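Long-range contacts in cytochrome C (Thioalkalivibrio paradoxus ARh 1, PDB 5N1T), which binds a covalently attached heme c and, like other small cytochromes c, probably carries electrons between redox partners: residues G36-C41 and Q97-H102; T66-R71 and Y87-I92. One frame throughout, in Å; residues are numbered along the deposited sequence.

Contact 1 (G36-C41 and Q97-H102). With HEC (heme c), chain F.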
loop_
_atom_site.group_PDB
_atom_site.type_symbol
_atom_site.label_atom_id
_atom_site.label_comp_id
_atom_site.label_asym_id
_atom_site.label_seq_id
_atom_site.Cartn_x
_atom_site.Cartn_y
_atom_site.Cartn_z
ATOM N N GLY B 36 14.325 28.825 -8.430
ATOM C CA GLY B 36 14.878 27.486 -8.107
ATOM C C GLY B 36 13.930 26.296 -8.274
ATOM O O GLY B 36 14.335 25.206 -8.756
ATOM N N ASN B 37 12.664 26.531 -7.900
ATOM C CA ASN B 37 11.634 25.524 -7.937
ATOM C C ASN B 37 11.287 25.087 -9.356
ATOM O O ASN B 37 10.915 23.933 -9.589
ATOM C CB ASN B 37 10.420 26.003 -7.137
ATOM C CG ASN B 37 10.643 25.901 -5.627
ATOM O OD1 ASN B 37 10.853 24.812 -5.094
ATOM N ND2 ASN B 37 10.592 27.030 -4.934
ATOM N N CYS B 38 11.455 25.987 -10.309
ATOM C CA CYS B 38 11.230 25.657 -11.720
ATOM C C CYS B 38 12.173 24.584 -12.189
ATOM O O CYS B 38 11.812 23.777 -13.040
ATOM C CB CYS B 38 11.409 26.889 -12.610
ATOM S SG CYS B 38 10.532 28.330 -11.982
ATOM N N TYR B 39 13.378 24.563 -11.626
ATOM C CA TYR B 39 14.348 23.559 -12.031
ATOM C C TYR B 39 13.932 22.183 -11.540
ATOM O O TYR B 39 14.307 21.183 -12.137
ATOM C CB TYR B 39 15.784 23.919 -11.616
ATOM C CG TYR B 39 16.240 25.341 -12.000
ATOM C CD1 TYR B 39 16.015 25.855 -13.284
ATOM C CD2 TYR B 39 16.920 26.167 -11.066
ATOM C CE1 TYR B 39 16.421 27.142 -13.619
ATOM C CE2 TYR B 39 17.339 27.455 -11.407
ATOM C CZ TYR B 39 17.086 27.938 -12.687
ATOM O OH TYR B 39 17.486 29.222 -13.053
ATOM N N GLY B 40 13.139 22.154 -10.466
ATOM C CA GLY B 40 12.565 20.933 -9.911
ATOM C C GLY B 40 11.905 20.063 -10.963
ATOM O O GLY B 40 12.166 18.858 -10.999
ATOM N N CYS B 41 11.077 20.658 -11.827
ATOM C CA CYS B 41 10.516 19.935 -12.997
ATOM C C CYS B 41 11.285 20.154 -14.288
ATOM O O CYS B 41 11.338 19.241 -15.121
ATOM C CB CYS B 41 9.090 20.348 -13.330
ATOM S SG CYS B 41 7.770 19.973 -12.161
ATOM N N GLN B 97 13.400 36.975 -15.582
ATOM C CA GLN B 97 14.747 37.538 -15.589
ATOM C C GLN B 97 15.802 36.506 -15.176
ATOM O O GLN B 97 16.647 36.114 -15.988
ATOM C CB GLN B 97 14.801 38.750 -14.648
ATOM C CG GLN B 97 15.987 39.677 -14.870
ATOM C CD GLN B 97 16.386 40.435 -13.614
ATOM O OE1 GLN B 97 17.537 40.374 -13.179
ATOM N NE2 GLN B 97 15.435 41.151 -13.024
ATOM N N HIS B 98 15.714 36.060 -13.923
ATOM C CA HIS B 98 16.673 35.138 -13.329
ATOM C C HIS B 98 16.960 33.855 -14.144
ATOM O O HIS B 98 18.126 33.448 -14.256
ATOM C CB HIS B 98 16.255 34.820 -11.889
ATOM C CG HIS B 98 17.293 34.084 -11.108
ATOM N ND1 HIS B 98 18.070 34.698 -10.144
ATOM C CD2 HIS B 98 17.681 32.780 -11.144
ATOM C CE1 HIS B 98 18.894 33.799 -9.624
ATOM N NE2 HIS B 98 18.682 32.630 -10.216
ATOM N N ILE B 99 15.938 33.243 -14.737
ATOM C CA ILE B 99 16.183 32.036 -15.544
ATOM C C ILE B 99 16.975 32.350 -16.823
ATOM O O ILE B 99 17.979 31.695 -17.093
ATOM C CB ILE B 99 14.910 31.180 -15.769
ATOM C CG1 ILE B 99 14.502 30.521 -14.447
ATOM C CG2 ILE B 99 15.140 30.092 -16.805
ATOM C CD1 ILE B 99 13.024 30.207 -14.362
ATOM N N ALA B 100 16.548 33.373 -17.567
ATOM C CA ALA B 100 17.235 33.817 -18.789
ATOM C C ALA B 100 18.673 34.355 -18.554
ATOM O O ALA B 100 19.588 34.025 -19.326
ATOM C CB ALA B 100 16.387 34.843 -19.513
ATOM N N GLN B 101 18.853 35.165 -17.499
ATOM C CA GLN B 101 20.157 35.707 -17.089
ATOM C C GLN B 101 21.145 34.559 -16.799
ATOM O O GLN B 101 22.294 34.610 -17.235
ATOM C CB GLN B 101 19.992 36.682 -15.888
ATOM C CG GLN B 101 21.238 37.432 -15.407
ATOM N N HIS B 102 20.664 33.514 -16.110
ATOM C CA HIS B 102 21.481 32.367 -15.639
ATOM C C HIS B 102 21.623 31.252 -16.678
ATOM O O HIS B 102 20.870 31.166 -17.664
ATOM C CB HIS B 102 20.917 31.804 -14.315
ATOM C CG HIS B 102 21.262 32.627 -13.099
ATOM N ND1 HIS B 102 20.962 33.973 -12.989
ATOM C CD2 HIS B 102 21.867 32.285 -11.934
ATOM C CE1 HIS B 102 21.388 34.429 -11.823
ATOM N NE2 HIS B 102 21.936 33.423 -11.160
ATOM O OXT HIS B 102 22.512 30.404 -16.550
HETATM FE FE HEC F . 6.942 24.792 -16.200
HETATM C CHA HEC F . 5.745 24.327 -19.437
HETATM C CHB HEC F . 8.183 27.812 -17.108
HETATM C CHC HEC F . 7.580 25.524 -12.842
HETATM C CHD HEC F . 6.105 21.627 -15.407
HETATM N NA HEC F . 6.937 25.879 -17.979
HETATM C C1A HEC F . 6.469 25.567 -19.190
HETATM C C2A HEC F . 6.690 26.577 -20.262
HETATM C C3A HEC F . 7.412 27.629 -19.545
HETATM C C4A HEC F . 7.495 27.079 -18.173
HETATM C CMA HEC F . 7.939 28.950 -20.013
HETATM C CAA HEC F . 6.287 26.501 -21.714
HETATM C CBA HEC F . 7.510 25.836 -22.352
HETATM C CGA HEC F . 7.478 25.716 -23.869
HETATM O O1A HEC F . 6.411 25.845 -24.506
HETATM O O2A HEC F . 8.552 25.470 -24.465
HETATM N NB HEC F . 7.734 26.406 -15.142
HETATM C C1B HEC F . 8.200 27.551 -15.690
HETATM C C2B HEC F . 8.745 28.561 -14.768
HETATM C C3B HEC F . 8.549 27.917 -13.474
HETATM C C4B HEC F . 7.932 26.577 -13.806
HETATM C CMB HEC F . 9.309 29.927 -15.039
HETATM C CAB HEC F . 8.948 28.657 -12.248
HETATM C CBB HEC F . 8.839 28.217 -10.841
HETATM N NC HEC F . 6.874 23.742 -14.397
HETATM C C1C HEC F . 7.189 24.136 -13.141
HETATM C C2C HEC F . 7.039 23.084 -12.086
HETATM C C3C HEC F . 6.570 21.930 -12.895
HETATM C C4C HEC F . 6.530 22.449 -14.272
HETATM C CMC HEC F . 7.297 23.228 -10.615
HETATM C CAC HEC F . 6.241 20.504 -12.592
HETATM C CBC HEC F . 6.190 19.886 -11.248
HETATM N ND HEC F . 6.066 23.249 -17.246
HETATM C C1D HEC F . 5.747 22.051 -16.771
HETATM C C2D HEC F . 5.088 21.148 -17.744
HETATM C C3D HEC F . 5.002 21.976 -18.957
HETATM C C4D HEC F . 5.621 23.227 -18.505
HETATM C CMD HEC F . 4.647 19.735 -17.575
HETATM C CAD HEC F . 4.409 21.666 -20.294
HETATM C CBD HEC F . 3.094 22.439 -20.250
HETATM C CGD HEC F . 1.956 21.747 -19.529
HETATM O O1D HEC F . 1.489 20.682 -19.993
HETATM O O2D HEC F . 1.495 22.282 -18.496
#

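Contact 2 (T66-R71 and Y87-I92). With HEC (heme c), chain F.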
loop_
_atom_site.group_PDB
_atom_site.type_symbol
_atom_site.label_atom_id
_atom_site.label_comp_id
_atom_site.label_asym_id
_atom_site.label_seq_id
_atom_site.Cartn_x
_atom_site.Cartn_y
_atom_site.Cartn_z
ATOM N N THR B 66 4.442 33.835 -21.253
ATOM C CA THR B 66 3.723 32.532 -21.203
ATOM C C THR B 66 3.330 32.042 -19.808
ATOM O O THR B 66 2.308 31.372 -19.660
ATOM C CB THR B 66 4.373 31.414 -22.055
ATOM O OG1 THR B 66 5.767 31.329 -21.761
ATOM C CG2 THR B 66 4.171 31.707 -23.572
ATOM N N MET B 67 4.111 32.413 -18.791
ATOM C CA MET B 67 3.685 32.288 -17.399
ATOM C C MET B 67 2.295 32.882 -17.276
ATOM O O MET B 67 1.345 32.178 -16.923
ATOM C CB MET B 67 4.629 33.031 -16.455
ATOM C CG MET B 67 5.971 32.376 -16.222
ATOM S SD MET B 67 5.763 30.832 -15.345
ATOM C CE MET B 67 5.971 31.398 -13.660
ATOM N N LEU B 68 2.183 34.163 -17.640
ATOM C CA LEU B 68 0.926 34.915 -17.553
ATOM C C LEU B 68 -0.156 34.289 -18.420
ATOM O O LEU B 68 -1.332 34.285 -18.007
ATOM C CB LEU B 68 1.119 36.393 -17.921
ATOM C CG LEU B 68 2.196 37.185 -17.173
ATOM C CD1 LEU B 68 2.805 38.222 -18.101
ATOM C CD2 LEU B 68 1.708 37.835 -15.880
ATOM N N ALA B 69 0.250 33.761 -19.593
ATOM C CA ALA B 69 -0.648 33.052 -20.527
ATOM C C ALA B 69 -1.249 31.773 -19.916
ATOM O O ALA B 69 -2.436 31.461 -20.125
ATOM C CB ALA B 69 0.072 32.727 -21.833
ATOM N N PHE B 70 -0.412 31.045 -19.167
ATOM C CA PHE B 70 -0.828 29.833 -18.469
ATOM C C PHE B 70 -1.725 30.231 -17.308
ATOM O O PHE B 70 -2.793 29.630 -17.098
ATOM C CB PHE B 70 0.383 29.081 -17.933
ATOM C CG PHE B 70 1.098 28.216 -18.950
ATOM C CD1 PHE B 70 0.400 27.352 -19.788
ATOM C CD2 PHE B 70 2.497 28.227 -19.023
ATOM C CE1 PHE B 70 1.081 26.530 -20.689
ATOM C CE2 PHE B 70 3.182 27.417 -19.913
ATOM C CZ PHE B 70 2.480 26.563 -20.755
ATOM N N ARG B 71 -1.296 31.271 -16.597
ATOM C CA ARG B 71 -1.997 31.801 -15.458
ATOM C C ARG B 71 -3.487 32.126 -15.722
ATOM O O ARG B 71 -4.368 31.685 -14.994
ATOM C CB ARG B 71 -1.241 33.026 -15.003
ATOM C CG ARG B 71 -1.311 33.371 -13.539
ATOM C CD ARG B 71 -0.342 34.518 -13.328
ATOM N NE ARG B 71 -0.464 35.125 -12.006
ATOM C CZ ARG B 71 -1.204 36.197 -11.726
ATOM N NH1 ARG B 71 -1.908 36.799 -12.674
ATOM N NH2 ARG B 71 -1.230 36.674 -10.487
ATOM N N TYR B 87 2.100 32.531 -8.342
ATOM C CA TYR B 87 2.917 33.739 -8.347
ATOM C C TYR B 87 2.190 35.007 -8.755
ATOM O O TYR B 87 1.265 34.981 -9.575
ATOM C CB TYR B 87 4.093 33.544 -9.269
ATOM C CG TYR B 87 4.880 32.326 -8.961
ATOM C CD1 TYR B 87 5.766 32.300 -7.869
ATOM C CD2 TYR B 87 4.735 31.187 -9.731
ATOM C CE1 TYR B 87 6.495 31.171 -7.568
ATOM C CE2 TYR B 87 5.457 30.057 -9.440
ATOM C CZ TYR B 87 6.336 30.049 -8.369
ATOM O OH TYR B 87 7.069 28.905 -8.110
ATOM N N SER B 88 2.638 36.119 -8.191
ATOM C CA SER B 88 2.208 37.432 -8.622
ATOM C C SER B 88 2.913 37.837 -9.927
ATOM O O SER B 88 3.920 37.235 -10.329
ATOM C CB SER B 88 2.555 38.432 -7.534
ATOM O OG SER B 88 3.942 38.681 -7.560
ATOM N N GLU B 89 2.383 38.878 -10.562
ATOM C CA GLU B 89 2.983 39.503 -11.754
ATOM C C GLU B 89 4.417 40.009 -11.548
ATOM O O GLU B 89 5.255 39.860 -12.431
ATOM C CB GLU B 89 2.088 40.631 -12.274
ATOM C CG GLU B 89 0.657 40.188 -12.561
ATOM C CD GLU B 89 -0.004 41.007 -13.644
ATOM O OE1 GLU B 89 0.545 42.090 -13.980
ATOM O OE2 GLU B 89 -1.061 40.552 -14.157
ATOM N N ASP B 90 4.690 40.595 -10.380
ATOM C CA ASP B 90 6.053 40.983 -9.981
ATOM C C ASP B 90 7.022 39.821 -9.881
ATOM O O ASP B 90 8.150 39.896 -10.391
ATOM C CB ASP B 90 6.029 41.717 -8.643
ATOM C CG ASP B 90 5.919 43.193 -8.814
ATOM O OD1 ASP B 90 5.313 43.603 -9.829
ATOM O OD2 ASP B 90 6.452 43.932 -7.951
ATOM N N GLU B 91 6.569 38.753 -9.215
ATOM C CA GLU B 91 7.375 37.556 -9.010
ATOM C C GLU B 91 7.667 36.867 -10.341
ATOM O O GLU B 91 8.811 36.463 -10.568
ATOM C CB GLU B 91 6.696 36.614 -8.027
ATOM C CG GLU B 91 6.701 37.120 -6.587
ATOM C CD GLU B 91 5.678 36.410 -5.714
ATOM O OE1 GLU B 91 4.695 35.813 -6.245
ATOM O OE2 GLU B 91 5.873 36.446 -4.482
ATOM N N ILE B 92 6.647 36.777 -11.210
ATOM C CA ILE B 92 6.795 36.274 -12.579
ATOM C C ILE B 92 7.897 36.994 -13.389
ATOM O O ILE B 92 8.653 36.346 -14.136
ATOM C CB ILE B 92 5.431 36.244 -13.296
ATOM C CG1 ILE B 92 4.741 34.910 -13.002
ATOM C CG2 ILE B 92 5.585 36.334 -14.794
ATOM C CD1 ILE B 92 3.235 34.979 -12.836
HETATM FE FE HEC F . 6.942 24.792 -16.200
HETATM C CHA HEC F . 5.745 24.327 -19.437
HETATM C CHB HEC F . 8.183 27.812 -17.108
HETATM C CHC HEC F . 7.580 25.524 -12.842
HETATM C CHD HEC F . 6.105 21.627 -15.407
HETATM N NA HEC F . 6.937 25.879 -17.979
HETATM C C1A HEC F . 6.469 25.567 -19.190
HETATM C C2A HEC F . 6.690 26.577 -20.262
HETATM C C3A HEC F . 7.412 27.629 -19.545
HETATM C C4A HEC F . 7.495 27.079 -18.173
HETATM C CMA HEC F . 7.939 28.950 -20.013
HETATM C CAA HEC F . 6.287 26.501 -21.714
HETATM C CBA HEC F . 7.510 25.836 -22.352
HETATM C CGA HEC F . 7.478 25.716 -23.869
HETATM O O1A HEC F . 6.411 25.845 -24.506
HETATM O O2A HEC F . 8.552 25.470 -24.465
HETATM N NB HEC F . 7.734 26.406 -15.142
HETATM C C1B HEC F . 8.200 27.551 -15.690
HETATM C C2B HEC F . 8.745 28.561 -14.768
HETATM C C3B HEC F . 8.549 27.917 -13.474
HETATM C C4B HEC F . 7.932 26.577 -13.806
HETATM C CMB HEC F . 9.309 29.927 -15.039
HETATM C CAB HEC F . 8.948 28.657 -12.248
HETATM C CBB HEC F . 8.839 28.217 -10.841
HETATM N NC HEC F . 6.874 23.742 -14.397
HETATM C C1C HEC F . 7.189 24.136 -13.141
HETATM C C2C HEC F . 7.039 23.084 -12.086
HETATM C C3C HEC F . 6.570 21.930 -12.895
HETATM C C4C HEC F . 6.530 22.449 -14.272
HETATM C CMC HEC F . 7.297 23.228 -10.615
HETATM C CAC HEC F . 6.241 20.504 -12.592
HETATM C CBC HEC F . 6.190 19.886 -11.248
HETATM N ND HEC F . 6.066 23.249 -17.246
HETATM C C1D HEC F . 5.747 22.051 -16.771
HETATM C C2D HEC F . 5.088 21.148 -17.744
HETATM C C3D HEC F . 5.002 21.976 -18.957
HETATM C C4D HEC F . 5.621 23.227 -18.505
HETATM C CMD HEC F . 4.647 19.735 -17.575
HETATM C CAD HEC F . 4.409 21.666 -20.294
HETATM C CBD HEC F . 3.094 22.439 -20.250
HETATM C CGD HEC F . 1.956 21.747 -19.529
HETATM O O1D HEC F . 1.489 20.682 -19.993
HETATM O O2D HEC F . 1.495 22.282 -18.496
#

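Contact 1 (G36-C41 and Q97-H102)
The heme-attachment helix of a class I-type cytochrome c meets the C-terminal helix here, beside the CXXCH signature formed by Cys38, Tyr39, Gly40, Cys41 and the axial ligand His42. Both cysteine sulfurs lie anti to their own carbonyl carbons and run to the porphyrin as thioethers, Cys38 SG at the CAB/CBB substituent and Cys41 SG at CAC/CBC. From helix 89-101, Ile99 packs against both the attached sulfur and the heme. Its CG1 branch, anti to the carbonyl carbon (chi1 -70°), extends so that Ile99 CD1 lies 3.9 Å from Cys38 SG, while the same methyl stands 3.8 Å from heme CMB. The attached sulfur and the pyrrole methyl beside it are thus touched by one apolar tip. Tyr39, the next residue of the motif, meets Ile99 tip to tip, its OH 3.5 Å from Ile99 CG1 and its CE1 4.0 Å from that same carbon. The phenol oxygen also lies at the edge of the His98 imidazole, 4.0 Å from His98 CD2. One turn on, the His102 ring lies against His98: NE2 of His98 sits 3.4 Å above the His102 plane, over its centre. Ala35 and Leu55 add further packing on Ile99, and the chain of another protein hydrogen-bonds to the Asn37 side chain. The axes of segments 36-41 and 97-101 pass 11.1 Å apart at 65°, a gap spanned by Tyr39 and Ile99, in the crossing of N- and C-terminal helices typical of the cytochrome c fold.

Contact 2 (T66-R71 and Y87-I92)
A single backbone oxygen, Tyr87 O, is gripped by two nitrogens of one guanidinium. Arg71, with CG anti to its backbone N and the chain extended from CG to NE, presents the NE side of its head to that carbonyl. NE donates over 3.0 Å to Tyr87 O, nearly along the C=O axis, and NH2 donates over 3.2 Å to Tyr87 O on a lone pair; both bonds are bent, with N-H...O angles of 147° and 138°. The oxygen stays close to the guanidinium plane, so the pair of bonds fixes the rotation of the head. The backbone N of Glu89 lies over one face of this group, and the Glu89 carboxylate, its plane 74° from that of the guanidinium, places an opposite charge nearby, beyond salt-bridge range. Just past the gripped carbonyl, Ser88 N-caps helix 89-101: Glu91 N donates to Ser88 OG and Ser88 N to Glu91 OE1, a capping box. Next to the polar grip, Ile92 crosses both Met67 and Arg71 obliquely, its CD1 3.6 Å from Arg71 CD and its CG1 3.8 Å from Met67 CE. Leu68 CG extends the apolar patch to Ile92 CG2. Met67, bent at chi2 and chi3, brings SD to 3.7 Å from heme CMB and its CE to 4.1 Å from Tyr87 CD2. Tyr87 reaches on to the heme, OH 3.3 Å from CBB, while Phe70 meets heme C2A with its ring edge. Met67 and Phe70 also touch the axial ligand Met80. Met67, Phe70 and Tyr87 form part of the heme pocket wall on the methionine-ligand side, as in the cytochrome c fold.

Helix 89-101 serves both contacts, offering its N-terminal end, with the residues just before it, to helix 60-72 in contact 2 and its C-terminal end to helix 29-42 in contact 1. Along the chain the order is 36-41, 66-71, 87-92, 97-102, so contact 2 falls wholly between the two halves of contact 1. Their centres are 14 Å apart on opposite sides of the chain's centre, and their nearest atoms stay about 5 Å apart. Both touch the same heme c: contact 1 carries its covalent attachment, contact 2 packs near the axial Met80. The last helix thereby packs against both the heme-attachment helix and helix 60-72, which line the same pocket within a single cytochrome c domain.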